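Local structure of methyltransferase small domain-containing protein (Thermoplasma acidophilum, 1NE2) at residues D9-L14 with T36-L41; I115-F120 with Y143-A148; R166-Y171 with A190-V195; I172-I177 with A186-V191. The protein is of unknown function but has the fold of S-adenosylmethionine-dependent methyltransferases and so probably transfers a methyl group to an unidentified substrate. All coordinates share one frame; numbering follows the deposited sequence.

Contact 1. Residues D9-L14 with T36-L41; sequences DLEIRL and TAAYFL
The carbonyl oxygen of L10 is gripped twice within its own helical turn, by L14 N at 3.0 Å and weakly by R13 N. The bond from L14 N, of the i-to-i+4 kind, sets L10 and L14 one turn apart on the same flank of helix 6-14, and both leucines reach across to helix 34-46. No hydrogen bond joins the two helices; the contact is apolar, made of aliphatic carbons and backbone atoms. L10 has CG anti to its backbone N (chi1 174°), and its CD2 methyl lies 4.0 Å from A38 CA. The same methyl reaches L41 CB, at 4.3 Å. L14 turns the other way, CG anti to its carbonyl carbon (chi1 -66°), and its CD1 methyl rests 4.1 Å from A37 CB while also lying against the backbone N of A38. Between the leucines, E11 offers only its root, with CB 4.0 Å from A38 CB. A38 is thus touched by three residues, L10, E11 and L14. Its lack of bulk fits the close backbones, E11 CA being 5.4 Å from A38 CA. The polar end of E11 takes no part in the apolar seam and forms a salt bridge with K7. The helix axes approach to 8.9 Å, and their N-to-C directions differ by 133°. L10 also packs on I42 and L72, and A37 and L41 extend the seam to helix 64-71. From another side of helix 34-46, F40 packs on strand 142-147, so helix 6-14 lies outside a helix that itself covers the central sheet.

Contact 2. Residues I115-F120 with Y143-A148; sequences IMNPPF and YSIGNA
M116, a selenomethionine, and S144 stand next to each other on one face of the sheet, with M116 CG 3.7 Å from S144 CB. The first torsion of M116 sets CG between the backbone N and the carbonyl carbon (chi1 66°), beside the neighbouring strand, and farther out the side chain meets F131 of helix 126-138. On the opposite face I115 and Y143 form the neighbouring pair, both packed on F40. Two backbone bonds fix this parallel register: M116 N to Y143 O and I145 N to M116 O, each 3.1 Å. Strands 111-116 and 142-147 are the parallel strands of a beta-alpha-beta unit completed by helix 126-138. At the end of the first runs the sequence NPPF, resembling the (D/N)PP(Y/F) motif that lines the active site in several methyltransferase families, although no such role is established here. N117 passes I145 at a slant, N117 CG lying 3.9 Å from I145 CG2. An alanine in place of N117 would remove the amide group and would probably open a gap beside that methyl. The ring of P118 sits close against the serine hydroxyl, with CG 3.0 Å from S144 OG. Beyond it, a water donates to P118 O at 2.6 Å and accepts from N147 N at 3.2 Å.

Contact 3. Residues R166-Y171 with A190-V195; sequences REEKVY and AVIFGV
E167 runs alongside F193 in the same direction, E167 CG coming within 3.3 Å of F193 CE1, with the carboxylate and ring planes 35° apart. On the other face V170 presses its CG2 tightly on A190 CB, at 3.4 Å. Its second methyl, CG1, meets I192 CD1 at 3.5 Å, the two side chains roughly perpendicular. R166 follows I192, with R166 CD 3.8 Å from I192 CG2. Six backbone bonds in three antiparallel hydrogen-bonded pairs hold these groups in register, among them E168 N to I192 O, 2.8 Å. Strand 187-197 lies between 142-147 and 162-173 and runs antiparallel to both, the reversed strand characteristic of the class I methyltransferase fold. Farther out, R151 and R155 of helix 151-161 both form salt bridges with E167 OE2, and F158 meets the F193 ring edge-to-face. An alanine in place of E167 would probably leave both R151 and R155 without this carboxylate and uncover part of the F193 ring. R166 pairs with D47, while E168 OE2 bonds to Y39 OH. With E168 OE1 close to the carboxylate of E43, the like charges would probably raise the affinity of one of them for a proton.

Contact 4. Residues I172-I177 with A186-V191; sequences ITVPRI and ARIEAV
V174 and I188 form the apolar centre, their side chains set nearly square to each other. Toward I188 a single valine methyl makes the contact: V174 CG2 is pressed to 3.3 Å from I188 CG2, tighter than usual van der Waals contact, and lies 3.5 Å from I188 CG1. That CG1 sits between the backbone N and the carbonyl carbon of its own residue, a position that also brings it to 4.2 Å from I172 CB. I172 carries the apolar strip back toward the body of the sheet, where its CG1 packs 3.8 Å from A190 CB. These are the outer ends of antiparallel strands 162-173 and 187-197, at the sheet's edge within this chain, joined by the loop between the two segments. I172 N gives I188 O a good bond of 3.0 Å, but the return bond from I188 N to I172 O is weak, bent to 116° at the hydrogen. V174 N reaches A186 O in a nearly straight bond of 2.8 Å (173°), prolonging the pairing one step beyond T173 and R187. That non-hydrogen-bonded pair occupies the opposite face. The arginine chain bends at its third torsion (chi3 66°), and NH1 donates to T173 OG1 at 2.8 Å, with the hydroxyl oxygen at the guanidinium edge and in its plane. Here the arginine's charge meets a neutral hydroxyl and not a carboxylate, so this bond is likely to add less than a salt bridge would.

Contacts 1 and 2 are buried, contact 3 is partly so and contact 4 lies at the surface, about 18 Å from the centre of the chain to the centre of the contact. Contacts 3 and 4 hold the same two strands, 162-173 and 187-197, and share A190 and V191; across contact 4 the polar side-chain bond is R187 to T173, whereas R166, E167 and E168 of contact 3 find polar partners outside it. Contact 2 joins the next strands inward, and the backbones of S144 and G146 tie it to F193 and V191. Contact 1 is the one without hydrogen bonds across it. Its helix 34-46 nonetheless touches all the others, through F40 on I115, Y143 and I192, Y39 on E168 and T36 on I172.

Contact 1. Residues D9-L14 with T36-L41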
# COMPACT_ATOMS: atom_id res chain seq x y z
N ASP B 9 21.86 -3.80 12.26
CA ASP B 9 21.51 -4.90 11.37
C ASP B 9 20.80 -4.38 10.12
O ASP B 9 21.00 -4.91 9.03
CB ASP B 9 20.63 -5.92 12.09
CG ASP B 9 21.34 -6.60 13.25
OD1 ASP B 9 22.59 -6.69 13.22
OD2 ASP B 9 20.65 -7.07 14.19
N LEU B 10 19.96 -3.36 10.29
CA LEU B 10 19.26 -2.77 9.16
C LEU B 10 20.25 -1.98 8.32
O LEU B 10 20.27 -2.08 7.10
CB LEU B 10 18.15 -1.82 9.65
CG LEU B 10 17.42 -1.02 8.56
CD1 LEU B 10 16.68 -1.97 7.61
CD2 LEU B 10 16.43 -0.06 9.22
N GLU B 11 21.09 -1.20 9.00
CA GLU B 11 22.08 -0.39 8.32
C GLU B 11 22.94 -1.19 7.34
O GLU B 11 23.17 -0.74 6.22
CB GLU B 11 22.98 0.32 9.34
CG GLU B 11 23.76 1.48 8.73
CD GLU B 11 24.74 2.12 9.70
OE1 GLU B 11 24.40 2.26 10.89
OE2 GLU B 11 25.84 2.51 9.26
N ILE B 12 23.40 -2.37 7.75
CA ILE B 12 24.24 -3.16 6.86
C ILE B 12 23.47 -3.67 5.65
O ILE B 12 24.05 -3.89 4.59
CB ILE B 12 24.93 -4.34 7.59
CG1 ILE B 12 23.89 -5.22 8.29
CG2 ILE B 12 25.94 -3.80 8.59
CD1 ILE B 12 24.50 -6.42 8.98
N ARG B 13 22.16 -3.85 5.79
CA ARG B 13 21.37 -4.29 4.65
C ARG B 13 21.18 -3.11 3.70
O ARG B 13 21.16 -3.27 2.48
CB ARG B 13 20.01 -4.85 5.11
CG ARG B 13 20.11 -6.18 5.86
CD ARG B 13 20.66 -7.29 4.95
NE ARG B 13 19.72 -7.67 3.90
CZ ARG B 13 18.73 -8.55 4.07
NH1 ARG B 13 18.54 -9.14 5.24
NH2 ARG B 13 17.92 -8.83 3.06
N LEU B 14 21.05 -1.91 4.25
CA LEU B 14 20.89 -0.72 3.42
C LEU B 14 22.20 -0.39 2.69
O LEU B 14 22.17 0.13 1.57
CB LEU B 14 20.47 0.48 4.27
CG LEU B 14 19.08 0.41 4.93
CD1 LEU B 14 18.80 1.70 5.72
CD2 LEU B 14 18.03 0.21 3.85
N THR B 36 21.90 7.41 8.94
CA THR B 36 20.79 8.32 9.22
C THR B 36 19.46 7.69 8.80
O THR B 36 18.47 7.80 9.52
CB THR B 36 20.99 9.66 8.47
OG1 THR B 36 22.21 10.27 8.93
CG2 THR B 36 19.83 10.60 8.75
N ALA B 37 19.45 7.03 7.65
CA ALA B 37 18.24 6.39 7.16
C ALA B 37 17.78 5.30 8.13
O ALA B 37 16.59 5.19 8.44
CB ALA B 37 18.48 5.79 5.78
N ALA B 38 18.73 4.48 8.59
CA ALA B 38 18.41 3.41 9.53
C ALA B 38 17.88 4.00 10.84
O ALA B 38 16.90 3.50 11.38
CB ALA B 38 19.65 2.56 9.79
N TYR B 39 18.52 5.06 11.34
CA TYR B 39 18.08 5.69 12.59
C TYR B 39 16.63 6.16 12.47
O TYR B 39 15.79 5.87 13.34
CB TYR B 39 18.96 6.89 12.92
CG TYR B 39 18.52 7.63 14.17
CD1 TYR B 39 18.83 7.14 15.43
CD2 TYR B 39 17.79 8.81 14.09
CE1 TYR B 39 18.43 7.80 16.59
CE2 TYR B 39 17.37 9.48 15.24
CZ TYR B 39 17.70 8.97 16.49
OH TYR B 39 17.30 9.62 17.64
N PHE B 40 16.36 6.90 11.41
CA PHE B 40 15.04 7.46 11.13
C PHE B 40 13.98 6.36 11.04
O PHE B 40 12.94 6.44 11.70
CB PHE B 40 15.12 8.26 9.82
CG PHE B 40 13.81 8.82 9.34
CD1 PHE B 40 13.04 9.66 10.14
CD2 PHE B 40 13.40 8.58 8.03
CE1 PHE B 40 11.88 10.26 9.64
CE2 PHE B 40 12.24 9.17 7.52
CZ PHE B 40 11.48 10.02 8.33
N LEU B 41 14.26 5.32 10.25
CA LEU B 41 13.31 4.21 10.08
C LEU B 41 13.06 3.42 11.36
O LEU B 41 11.93 3.01 11.61
CB LEU B 41 13.78 3.27 8.97
CG LEU B 41 13.76 3.86 7.55
CD1 LEU B 41 14.34 2.83 6.58
CD2 LEU B 41 12.33 4.21 7.14

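Contact 2. Residues I115-F120 with Y143-A148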
# COMPACT_ATOMS: atom_id res chain seq x y z
N ILE B 115 6.03 8.50 4.38
CA ILE B 115 7.41 8.91 4.66
C ILE B 115 7.93 9.78 3.52
O ILE B 115 7.70 9.49 2.35
CB ILE B 115 8.36 7.71 4.78
CG1 ILE B 115 7.90 6.78 5.90
CG2 ILE B 115 9.77 8.22 5.06
CD1 ILE B 115 8.63 5.42 5.92
N MSE B 116 8.64 10.85 3.87
CA MSE B 116 9.21 11.74 2.88
C MSE B 116 10.53 12.33 3.37
O MSE B 116 10.79 12.39 4.57
CB MSE B 116 8.22 12.86 2.54
CG MSE B 116 7.94 13.80 3.69
SE MSE B 116 6.53 15.06 3.25
CE MSE B 116 7.49 16.26 2.09
N ASN B 117 11.35 12.77 2.42
CA ASN B 117 12.65 13.36 2.72
C ASN B 117 12.78 14.63 1.88
O ASN B 117 13.46 14.64 0.85
CB ASN B 117 13.77 12.37 2.40
CG ASN B 117 15.15 12.96 2.58
OD1 ASN B 117 15.45 13.57 3.61
ND2 ASN B 117 16.01 12.76 1.59
N PRO B 118 12.11 15.72 2.31
CA PRO B 118 12.03 17.06 1.72
C PRO B 118 13.35 17.78 1.49
O PRO B 118 14.12 18.02 2.43
CB PRO B 118 11.16 17.83 2.72
CG PRO B 118 10.32 16.77 3.32
CD PRO B 118 11.30 15.66 3.54
N PRO B 119 13.64 18.14 0.23
CA PRO B 119 14.89 18.85 -0.10
C PRO B 119 14.77 20.35 0.17
O PRO B 119 15.77 21.01 0.50
CB PRO B 119 15.07 18.55 -1.59
CG PRO B 119 14.28 17.29 -1.80
CD PRO B 119 13.06 17.55 -0.98
N PHE B 120 13.56 20.89 0.04
CA PHE B 120 13.32 22.31 0.23
C PHE B 120 13.71 22.83 1.61
O PHE B 120 13.75 22.08 2.59
CB PHE B 120 11.84 22.64 -0.04
CG PHE B 120 10.88 22.02 0.93
CD1 PHE B 120 10.71 22.56 2.20
CD2 PHE B 120 10.14 20.89 0.58
CE1 PHE B 120 9.81 21.99 3.11
CE2 PHE B 120 9.24 20.32 1.47
CZ PHE B 120 9.07 20.87 2.74
N TYR B 143 5.66 11.15 8.42
CA TYR B 143 7.04 11.40 8.85
C TYR B 143 7.84 12.11 7.78
O TYR B 143 7.67 11.85 6.59
CB TYR B 143 7.73 10.07 9.16
CG TYR B 143 7.15 9.32 10.34
CD1 TYR B 143 7.65 9.54 11.63
CD2 TYR B 143 6.12 8.40 10.18
CE1 TYR B 143 7.13 8.84 12.73
CE2 TYR B 143 5.60 7.69 11.27
CZ TYR B 143 6.12 7.92 12.54
OH TYR B 143 5.64 7.20 13.61
N SER B 144 8.73 13.00 8.21
CA SER B 144 9.56 13.76 7.28
C SER B 144 10.93 14.00 7.89
O SER B 144 11.06 14.24 9.09
CB SER B 144 8.92 15.12 6.97
OG SER B 144 9.76 15.91 6.13
N ILE B 145 11.96 13.92 7.05
CA ILE B 145 13.31 14.19 7.51
C ILE B 145 13.89 15.10 6.44
O ILE B 145 13.82 14.81 5.25
CB ILE B 145 14.17 12.90 7.67
CG1 ILE B 145 15.56 13.29 8.21
CG2 ILE B 145 14.30 12.16 6.35
CD1 ILE B 145 16.38 12.13 8.74
N GLY B 146 14.43 16.24 6.87
CA GLY B 146 14.99 17.17 5.91
C GLY B 146 15.69 18.36 6.55
O GLY B 146 15.94 18.37 7.75
N ASN B 147 15.99 19.35 5.72
CA ASN B 147 16.66 20.57 6.15
C ASN B 147 15.91 21.25 7.29
O ASN B 147 14.69 21.40 7.24
CB ASN B 147 16.77 21.52 4.94
CG ASN B 147 17.57 22.77 5.24
OD1 ASN B 147 17.73 23.62 4.37
ND2 ASN B 147 18.06 22.89 6.46
N ALA B 148 16.65 21.66 8.31
CA ALA B 148 16.06 22.32 9.47
C ALA B 148 15.59 23.74 9.17
O ALA B 148 14.91 24.36 9.98
CB ALA B 148 17.06 22.34 10.62
O HOH W 1 16.66 18.64 2.67

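Contact 3. Residues R166-Y171 with A190-V195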
# COMPACT_ATOMS: atom_id res chain seq x y z
N ARG B 166 6.73 14.32 17.25
CA ARG B 166 8.18 14.33 17.11
C ARG B 166 8.69 15.48 16.26
O ARG B 166 8.18 15.73 15.16
CB ARG B 166 8.70 13.00 16.53
CG ARG B 166 10.22 12.97 16.34
CD ARG B 166 10.73 11.56 16.05
NE ARG B 166 10.29 10.64 17.09
CZ ARG B 166 9.64 9.51 16.87
NH1 ARG B 166 9.36 9.13 15.63
NH2 ARG B 166 9.23 8.76 17.89
N GLU B 167 9.66 16.21 16.80
CA GLU B 167 10.34 17.31 16.11
C GLU B 167 11.72 17.20 16.71
O GLU B 167 12.04 17.82 17.73
CB GLU B 167 9.75 18.68 16.43
CG GLU B 167 10.35 19.74 15.53
CD GLU B 167 9.84 21.13 15.80
OE1 GLU B 167 8.72 21.27 16.33
OE2 GLU B 167 10.55 22.09 15.45
N GLU B 168 12.53 16.38 16.06
CA GLU B 168 13.86 16.07 16.54
C GLU B 168 15.01 16.62 15.72
O GLU B 168 15.02 16.52 14.49
CB GLU B 168 13.98 14.55 16.65
CG GLU B 168 15.31 14.04 17.14
CD GLU B 168 15.38 12.53 17.09
OE1 GLU B 168 14.35 11.90 16.76
OE2 GLU B 168 16.45 11.98 17.38
N LYS B 169 16.00 17.19 16.41
CA LYS B 169 17.16 17.74 15.73
C LYS B 169 18.18 16.62 15.50
O LYS B 169 18.50 15.86 16.41
CB LYS B 169 17.79 18.84 16.59
CG LYS B 169 19.04 19.46 15.98
CD LYS B 169 19.65 20.52 16.89
CE LYS B 169 20.16 19.91 18.19
NZ LYS B 169 20.83 20.93 19.06
N VAL B 170 18.66 16.52 14.27
CA VAL B 170 19.66 15.52 13.91
C VAL B 170 20.72 16.26 13.12
O VAL B 170 20.42 17.16 12.34
CB VAL B 170 19.06 14.37 13.05
CG1 VAL B 170 18.00 13.63 13.85
CG2 VAL B 170 18.46 14.92 11.78
N TYR B 171 21.98 15.89 13.32
CA TYR B 171 23.05 16.57 12.61
C TYR B 171 23.52 15.81 11.40
O TYR B 171 23.65 14.58 11.42
CB TYR B 171 24.21 16.85 13.57
CG TYR B 171 23.89 17.94 14.56
CD1 TYR B 171 23.91 19.29 14.18
CD2 TYR B 171 23.51 17.64 15.87
CE1 TYR B 171 23.57 20.30 15.07
CE2 TYR B 171 23.16 18.65 16.77
CZ TYR B 171 23.20 19.97 16.36
OH TYR B 171 22.85 20.97 17.24
N ALA B 190 19.40 19.13 10.67
CA ALA B 190 18.29 18.56 9.93
C ALA B 190 17.20 18.38 10.97
O ALA B 190 17.45 18.50 12.17
CB ALA B 190 18.68 17.22 9.31
N VAL B 191 15.99 18.09 10.52
CA VAL B 191 14.89 17.90 11.45
C VAL B 191 14.02 16.72 11.06
O VAL B 191 13.73 16.50 9.88
CB VAL B 191 14.01 19.17 11.55
CG1 VAL B 191 13.34 19.46 10.21
CG2 VAL B 191 12.96 19.00 12.64
N ILE B 192 13.62 15.95 12.07
CA ILE B 192 12.75 14.80 11.90
C ILE B 192 11.40 15.13 12.50
O ILE B 192 11.31 15.53 13.66
CB ILE B 192 13.31 13.55 12.62
CG1 ILE B 192 14.55 13.03 11.90
CG2 ILE B 192 12.23 12.46 12.68
CD1 ILE B 192 15.23 11.87 12.63
N PHE B 193 10.35 14.98 11.70
CA PHE B 193 8.98 15.23 12.13
C PHE B 193 8.19 13.93 12.12
O PHE B 193 8.35 13.12 11.21
CB PHE B 193 8.28 16.22 11.19
CG PHE B 193 8.55 17.65 11.52
CD1 PHE B 193 8.01 18.22 12.68
CD2 PHE B 193 9.34 18.44 10.69
CE1 PHE B 193 8.27 19.56 13.00
CE2 PHE B 193 9.60 19.78 11.00
CZ PHE B 193 9.06 20.33 12.16
N GLY B 194 7.36 13.75 13.15
CA GLY B 194 6.48 12.60 13.26
C GLY B 194 5.15 13.23 13.59
O GLY B 194 5.05 13.96 14.59
N VAL B 195 4.13 12.98 12.77
CA VAL B 195 2.81 13.59 12.98
C VAL B 195 1.65 12.60 12.87
O VAL B 195 1.66 11.71 12.01
CB VAL B 195 2.56 14.71 11.93
CG1 VAL B 195 1.38 15.57 12.35
CG2 VAL B 195 3.82 15.55 11.74

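Contact 4. Residues I172-I177 with A186-V191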
# COMPACT_ATOMS: atom_id res chain seq x y z
N ILE B 172 23.76 16.55 10.32
CA ILE B 172 24.23 16.00 9.06
C ILE B 172 25.55 16.67 8.74
O ILE B 172 25.70 17.87 8.91
CB ILE B 172 23.23 16.29 7.92
CG1 ILE B 172 21.90 15.59 8.21
CG2 ILE B 172 23.79 15.83 6.58
CD1 ILE B 172 22.01 14.07 8.31
N THR B 173 26.52 15.88 8.28
CA THR B 173 27.83 16.43 7.95
C THR B 173 27.85 17.23 6.65
O THR B 173 27.18 16.87 5.69
CB THR B 173 28.89 15.31 7.84
OG1 THR B 173 29.14 14.77 9.14
CG2 THR B 173 30.20 15.85 7.26
N VAL B 174 28.60 18.32 6.64
CA VAL B 174 28.76 19.11 5.44
C VAL B 174 30.20 18.88 4.99
O VAL B 174 31.14 19.28 5.68
CB VAL B 174 28.57 20.62 5.70
CG1 VAL B 174 28.79 21.41 4.40
CG2 VAL B 174 27.18 20.88 6.24
N PRO B 175 30.39 18.20 3.84
CA PRO B 175 31.75 17.96 3.35
C PRO B 175 32.56 19.25 3.33
O PRO B 175 32.03 20.32 2.98
CB PRO B 175 31.53 17.39 1.95
CG PRO B 175 30.24 16.63 2.11
CD PRO B 175 29.40 17.61 2.93
N ARG B 176 33.83 19.17 3.69
CA ARG B 176 34.67 20.36 3.70
C ARG B 176 34.75 20.98 2.31
O ARG B 176 34.93 22.19 2.17
CB ARG B 176 36.07 20.02 4.21
CG ARG B 176 36.09 19.69 5.70
CD ARG B 176 37.50 19.61 6.27
NE ARG B 176 37.46 19.53 7.73
CZ ARG B 176 37.16 18.44 8.42
NH1 ARG B 176 36.87 17.31 7.79
NH2 ARG B 176 37.11 18.48 9.75
N ILE B 177 34.58 20.16 1.27
CA ILE B 177 34.63 20.67 -0.09
C ILE B 177 33.47 21.63 -0.35
O ILE B 177 33.49 22.39 -1.33
CB ILE B 177 34.59 19.54 -1.14
CG1 ILE B 177 33.29 18.74 -1.02
CG2 ILE B 177 35.79 18.62 -0.96
CD1 ILE B 177 33.17 17.63 -2.04
N ALA B 186 30.97 22.08 10.97
CA ALA B 186 31.15 20.86 10.19
C ALA B 186 29.86 20.09 9.93
O ALA B 186 29.80 19.28 9.01
CB ALA B 186 32.16 19.96 10.88
N ARG B 187 28.84 20.33 10.74
CA ARG B 187 27.59 19.62 10.58
C ARG B 187 26.36 20.50 10.71
O ARG B 187 26.12 21.10 11.76
CB ARG B 187 27.52 18.47 11.60
CG ARG B 187 28.51 17.36 11.33
CD ARG B 187 28.88 16.60 12.58
NE ARG B 187 27.78 15.85 13.17
CZ ARG B 187 27.20 14.80 12.59
NH1 ARG B 187 27.62 14.37 11.41
NH2 ARG B 187 26.22 14.16 13.21
N ILE B 188 25.59 20.58 9.63
CA ILE B 188 24.37 21.39 9.61
C ILE B 188 23.25 20.68 10.37
O ILE B 188 23.38 19.52 10.76
CB ILE B 188 23.89 21.68 8.18
CG1 ILE B 188 23.85 20.39 7.36
CG2 ILE B 188 24.79 22.73 7.54
CD1 ILE B 188 23.39 20.58 5.93
N GLU B 189 22.14 21.38 10.55
CA GLU B 189 21.01 20.83 11.28
C GLU B 189 19.89 20.34 10.38
O GLU B 189 19.47 21.01 9.44
CB GLU B 189 20.48 21.89 12.25
CG GLU B 189 19.53 21.38 13.31
CD GLU B 189 19.12 22.46 14.28
OE1 GLU B 189 20.01 23.10 14.88
OE2 GLU B 189 17.90 22.68 14.46
N ALA B 190 19.40 19.13 10.67
CA ALA B 190 18.29 18.56 9.93
C ALA B 190 17.20 18.38 10.97
O ALA B 190 17.45 18.50 12.17
CB ALA B 190 18.68 17.22 9.31
N VAL B 191 15.99 18.09 10.52
CA VAL B 191 14.89 17.90 11.45
C VAL B 191 14.02 16.72 11.06
O VAL B 191 13.73 16.50 9.88
CB VAL B 191 14.01 19.17 11.55
CG1 VAL B 191 13.34 19.46 10.21
CG2 VAL B 191 12.96 19.00 12.64